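Local coordinates for protein poly-gamma-glutamate hydrolase (Bacillus phage phiNIT1, PDB 3A9L) that is a zinc-dependent peptidase that hydrolyses the gamma-glutamyl linkages of bacterial poly-gamma-glutamate, at residues L164-Q176 against N187-I199. Residues are numbered along the deposited sequence; the frame is centred on the assembly and turned at random.
Sequences LEISSAQRRAFFQ and NVTQEFLDYAEAI
F174 sets its ring edge over the face of Y195, F174 CZ lying 3.8 Å above the tyrosine plane, and the edge of F192 turns toward the face of F174 (planes at 79°): two T-shaped pairs, one aromatic cluster. Q170 O lies over a face of F174 and V188 CG1 over a face of F192; the F175 ring has F174 CB over its centre and N187 O at its edge. Y195 reaches toward strand 162-167, where the side chain of I166 lies about 9 Å from the zinc ion. There I166 CD1 packs 3.4 Å from Y195 OH, itself hydrogen-bonded to T113 OG1, and L164 CD2 meets the ring edge; tyrosine suits this place, its ring apolar and its hydroxyl polar.

Q170 NE2 donates to the anti lone pair of E191 OE2 (2.8 Å), planes 61° apart; a carboxylate oxygen suits both this neutral amide and its salt-bridge partner K111. At the N-cap, T189 OG1 accepts from F192 N and donates to A173 O, a double role that suits a hydroxyl. Beside it F174 O takes T189 N. Apolar rings toward the sheet and paired polar atoms at the helix start thus fasten helix 190-209 to strand 162-167 and helix 168-173.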
loop_
_atom_site.group_PDB
_atom_site.type_symbol
_atom_site.label_atom_id
_atom_site.label_comp_id
_atom_site.label_asym_id
_atom_site.label_seq_id
_atom_site.Cartn_x
_atom_site.Cartn_y
_atom_site.Cartn_z
ATOM N N LEU A 164 3.654 20.817 -1.859
ATOM C CA LEU A 164 4.678 21.218 -2.821
ATOM C C LEU A 164 4.154 21.123 -4.241
ATOM O O LEU A 164 3.642 20.110 -4.645
ATOM C CB LEU A 164 5.972 20.386 -2.707
ATOM C CG LEU A 164 6.859 20.517 -1.455
ATOM C CD1 LEU A 164 6.189 19.925 -0.230
ATOM C CD2 LEU A 164 8.211 19.823 -1.687
ATOM N N GLU A 165 4.295 22.187 -5.010
ATOM C CA GLU A 165 3.847 22.132 -6.400
ATOM C C GLU A 165 5.091 22.326 -7.251
ATOM O O GLU A 165 5.671 23.421 -7.261
ATOM C CB GLU A 165 2.772 23.202 -6.644
ATOM C CG GLU A 165 1.339 22.842 -6.098
ATOM C CD GLU A 165 0.397 22.257 -7.143
ATOM O OE1 GLU A 165 0.795 22.095 -8.294
ATOM O OE2 GLU A 165 -0.751 21.927 -6.810
ATOM N N ILE A 166 5.516 21.245 -7.929
ATOM C CA ILE A 166 6.789 21.208 -8.605
ATOM C C ILE A 166 6.611 21.341 -10.120
ATOM O O ILE A 166 5.855 20.592 -10.736
ATOM C CB ILE A 166 7.545 19.892 -8.249
ATOM C CG1 ILE A 166 7.319 19.538 -6.763
ATOM C CG2 ILE A 166 9.026 20.026 -8.535
ATOM C CD1 ILE A 166 8.047 18.279 -6.370
ATOM N N SER A 167 7.318 22.295 -10.705
ATOM C CA SER A 167 7.159 22.627 -12.127
ATOM C C SER A 167 7.633 21.468 -13.000
ATOM O O SER A 167 8.485 20.680 -12.584
ATOM C CB SER A 167 7.951 23.882 -12.483
ATOM O OG SER A 167 9.339 23.587 -12.497
ATOM N N SER A 168 7.074 21.387 -14.203
ATOM C CA SER A 168 7.360 20.302 -15.118
ATOM C C SER A 168 8.831 20.297 -15.512
ATOM O O SER A 168 9.403 19.221 -15.719
ATOM C CB SER A 168 6.459 20.356 -16.364
ATOM O OG SER A 168 6.513 21.624 -16.996
ATOM N N ALA A 169 9.430 21.486 -15.622
ATOM C CA ALA A 169 10.866 21.619 -15.893
ATOM C C ALA A 169 11.674 20.985 -14.776
ATOM O O ALA A 169 12.702 20.314 -15.020
ATOM C CB ALA A 169 11.247 23.057 -16.019
ATOM N N GLN A 170 11.221 21.199 -13.540
ATOM C CA GLN A 170 12.007 20.768 -12.393
ATOM C C GLN A 170 12.003 19.247 -12.267
ATOM O O GLN A 170 13.057 18.619 -11.998
ATOM C CB GLN A 170 11.521 21.422 -11.093
ATOM C CG GLN A 170 12.195 20.813 -9.825
ATOM C CD GLN A 170 13.692 21.052 -9.751
ATOM O OE1 GLN A 170 14.144 22.089 -9.274
ATOM N NE2 GLN A 170 14.472 20.082 -10.191
ATOM N N ARG A 171 10.807 18.679 -12.415
ATOM C CA ARG A 171 10.588 17.239 -12.439
ATOM C C ARG A 171 11.293 16.551 -13.620
ATOM O O ARG A 171 11.791 15.436 -13.459
ATOM C CB ARG A 171 9.095 16.930 -12.431
ATOM C CG ARG A 171 8.348 17.529 -11.244
ATOM C CD ARG A 171 6.841 17.241 -11.285
ATOM N NE ARG A 171 6.110 18.145 -12.154
ATOM C CZ ARG A 171 5.367 17.756 -13.194
ATOM N NH1 ARG A 171 5.213 16.454 -13.502
ATOM N NH2 ARG A 171 4.745 18.667 -13.913
ATOM N N ARG A 172 11.376 17.208 -14.782
ATOM C CA ARG A 172 12.194 16.681 -15.864
ATOM C C ARG A 172 13.673 16.639 -15.471
ATOM O O ARG A 172 14.367 15.719 -15.876
ATOM C CB ARG A 172 11.990 17.403 -17.217
ATOM C CG ARG A 172 10.854 16.841 -18.063
ATOM C CD ARG A 172 10.782 17.490 -19.433
ATOM N NE ARG A 172 9.446 17.972 -19.809
ATOM C CZ ARG A 172 8.456 17.254 -20.348
ATOM N NH1 ARG A 172 8.571 15.944 -20.580
ATOM N NH2 ARG A 172 7.318 17.859 -20.646
ATOM N N ALA A 173 14.120 17.580 -14.623
ATOM C CA ALA A 173 15.511 17.622 -14.191
ATOM C C ALA A 173 15.845 16.600 -13.083
ATOM O O ALA A 173 17.008 16.352 -12.824
ATOM C CB ALA A 173 15.944 19.062 -13.803
ATOM N N PHE A 174 14.826 16.014 -12.444
ATOM C CA PHE A 174 15.019 14.800 -11.597
ATOM C C PHE A 174 15.575 13.575 -12.381
ATOM O O PHE A 174 16.117 12.646 -11.767
ATOM C CB PHE A 174 13.690 14.305 -10.971
ATOM C CG PHE A 174 13.046 15.234 -9.938
ATOM C CD1 PHE A 174 13.759 16.207 -9.249
ATOM C CD2 PHE A 174 11.682 15.084 -9.647
ATOM C CE1 PHE A 174 13.134 17.027 -8.295
ATOM C CE2 PHE A 174 11.044 15.909 -8.692
ATOM C CZ PHE A 174 11.764 16.883 -8.022
ATOM N N PHE A 175 15.395 13.526 -13.700
ATOM C CA PHE A 175 15.697 12.285 -14.451
ATOM C C PHE A 175 16.841 12.454 -15.430
ATOM O O PHE A 175 17.007 13.502 -16.021
ATOM C CB PHE A 175 14.456 11.719 -15.182
ATOM C CG PHE A 175 13.284 11.472 -14.280
ATOM C CD1 PHE A 175 13.282 10.407 -13.387
ATOM C CD2 PHE A 175 12.188 12.325 -14.306
ATOM C CE1 PHE A 175 12.198 10.189 -12.529
ATOM C CE2 PHE A 175 11.096 12.113 -13.453
ATOM C CZ PHE A 175 11.102 11.044 -12.564
ATOM N N GLN A 176 17.622 11.397 -15.576
ATOM C CA GLN A 176 18.754 11.322 -16.487
ATOM C C GLN A 176 18.364 11.662 -17.911
ATOM O O GLN A 176 17.399 11.080 -18.433
ATOM C CB GLN A 176 19.316 9.890 -16.405
ATOM C CG GLN A 176 19.996 9.612 -15.079
ATOM C CD GLN A 176 21.330 10.253 -15.027
ATOM O OE1 GLN A 176 22.062 10.225 -16.016
ATOM N NE2 GLN A 176 21.647 10.899 -13.916
ATOM N N ASN A 187 15.967 6.213 -13.589
ATOM C CA ASN A 187 17.284 6.776 -13.842
ATOM C C ASN A 187 17.284 8.251 -13.434
ATOM O O ASN A 187 16.957 9.129 -14.239
ATOM C CB ASN A 187 17.661 6.628 -15.340
ATOM C CG ASN A 187 17.586 5.182 -15.835
ATOM O OD1 ASN A 187 17.887 4.255 -15.097
ATOM N ND2 ASN A 187 17.156 4.994 -17.093
ATOM N N VAL A 188 17.658 8.511 -12.182
ATOM C CA VAL A 188 17.431 9.813 -11.576
ATOM C C VAL A 188 18.750 10.558 -11.404
ATOM O O VAL A 188 19.828 9.952 -11.409
ATOM C CB VAL A 188 16.629 9.670 -10.262
ATOM C CG1 VAL A 188 15.332 8.874 -10.543
ATOM C CG2 VAL A 188 17.458 8.964 -9.198
ATOM N N THR A 189 18.671 11.874 -11.300
ATOM C CA THR A 189 19.862 12.716 -11.314
ATOM C C THR A 189 20.235 13.081 -9.894
ATOM O O THR A 189 19.520 12.751 -8.939
ATOM C CB THR A 189 19.603 14.048 -12.024
ATOM O OG1 THR A 189 18.580 14.753 -11.297
ATOM C CG2 THR A 189 19.184 13.849 -13.463
ATOM N N GLN A 190 21.338 13.798 -9.763
ATOM C CA GLN A 190 21.800 14.277 -8.458
ATOM C C GLN A 190 20.804 15.277 -7.875
ATOM O O GLN A 190 20.525 15.218 -6.693
ATOM C CB GLN A 190 23.180 14.897 -8.577
ATOM C CG GLN A 190 23.437 16.132 -7.737
ATOM C CD GLN A 190 24.814 16.676 -8.042
ATOM O OE1 GLN A 190 24.960 17.588 -8.849
ATOM N NE2 GLN A 190 25.850 16.051 -7.461
ATOM N N GLU A 191 20.236 16.135 -8.723
ATOM C CA GLU A 191 19.199 17.086 -8.287
ATOM C C GLU A 191 18.023 16.363 -7.645
ATOM O O GLU A 191 17.573 16.776 -6.589
ATOM C CB GLU A 191 18.721 17.992 -9.426
ATOM C CG GLU A 191 17.915 19.232 -8.952
ATOM C CD GLU A 191 18.110 20.455 -9.831
ATOM O OE1 GLU A 191 19.267 20.904 -10.000
ATOM O OE2 GLU A 191 17.112 20.987 -10.355
ATOM N N PHE A 192 17.561 15.273 -8.267
ATOM C CA PHE A 192 16.553 14.407 -7.624
ATOM C C PHE A 192 16.916 14.054 -6.194
ATOM O O PHE A 192 16.135 14.304 -5.265
ATOM C CB PHE A 192 16.249 13.119 -8.428
ATOM C CG PHE A 192 15.269 12.204 -7.738
ATOM C CD1 PHE A 192 13.898 12.418 -7.834
ATOM C CD2 PHE A 192 15.728 11.132 -6.966
ATOM C CE1 PHE A 192 12.985 11.574 -7.180
ATOM C CE2 PHE A 192 14.842 10.288 -6.295
ATOM C CZ PHE A 192 13.467 10.486 -6.401
ATOM N N LEU A 193 18.098 13.468 -6.016
ATOM C CA LEU A 193 18.589 13.041 -4.680
ATOM C C LEU A 193 18.656 14.184 -3.652
ATOM O O LEU A 193 18.184 14.049 -2.509
ATOM C CB LEU A 193 19.935 12.330 -4.807
ATOM C CG LEU A 193 20.032 11.120 -5.779
ATOM C CD1 LEU A 193 21.433 10.576 -5.883
ATOM C CD2 LEU A 193 19.081 9.983 -5.386
ATOM N N ASP A 194 19.257 15.299 -4.058
ATOM C CA ASP A 194 19.293 16.519 -3.231
ATOM C C ASP A 194 17.890 17.027 -2.836
ATOM O O ASP A 194 17.666 17.512 -1.704
ATOM C CB ASP A 194 20.072 17.610 -3.969
ATOM C CG ASP A 194 21.565 17.289 -4.123
ATOM O OD1 ASP A 194 22.088 16.436 -3.393
ATOM O OD2 ASP A 194 22.239 17.929 -4.962
ATOM N N TYR A 195 16.944 16.941 -3.770
ATOM C CA TYR A 195 15.584 17.412 -3.512
ATOM C C TYR A 195 15.022 16.538 -2.389
ATOM O O TYR A 195 14.638 17.042 -1.329
ATOM C CB TYR A 195 14.736 17.323 -4.795
ATOM C CG TYR A 195 13.491 18.199 -4.818
ATOM C CD1 TYR A 195 12.369 17.870 -4.054
ATOM C CD2 TYR A 195 13.430 19.318 -5.621
ATOM C CE1 TYR A 195 11.239 18.649 -4.065
ATOM C CE2 TYR A 195 12.281 20.113 -5.654
ATOM C CZ TYR A 195 11.194 19.769 -4.873
ATOM O OH TYR A 195 10.048 20.522 -4.886
ATOM N N ALA A 196 15.041 15.223 -2.595
ATOM C CA ALA A 196 14.505 14.320 -1.614
ATOM C C ALA A 196 15.190 14.439 -0.221
ATOM O O ALA A 196 14.505 14.416 0.810
ATOM C CB ALA A 196 14.500 12.900 -2.144
ATOM N N GLU A 197 16.508 14.659 -0.197
ATOM C CA GLU A 197 17.267 14.876 1.052
ATOM C C GLU A 197 16.854 16.176 1.745
ATOM O O GLU A 197 16.727 16.226 2.966
ATOM C CB GLU A 197 18.767 14.882 0.778
ATOM C CG GLU A 197 19.649 15.413 1.942
ATOM C CD GLU A 197 19.822 14.397 3.091
ATOM O OE1 GLU A 197 19.450 13.217 2.923
ATOM O OE2 GLU A 197 20.298 14.785 4.176
ATOM N N ALA A 198 16.636 17.226 0.957
ATOM C CA ALA A 198 16.102 18.487 1.507
ATOM C C ALA A 198 14.818 18.289 2.311
ATOM O O ALA A 198 14.652 18.875 3.359
ATOM C CB ALA A 198 15.881 19.502 0.408
ATOM N N ILE A 199 13.922 17.453 1.811
ATOM C CA ILE A 199 12.668 17.182 2.479
ATOM C C ILE A 199 12.919 16.422 3.790
ATOM O O ILE A 199 12.317 16.729 4.847
ATOM C CB ILE A 199 11.726 16.378 1.553
ATOM C CG1 ILE A 199 11.602 17.057 0.169
ATOM C CG2 ILE A 199 10.381 16.135 2.247
ATOM C CD1 ILE A 199 11.295 18.549 0.202
#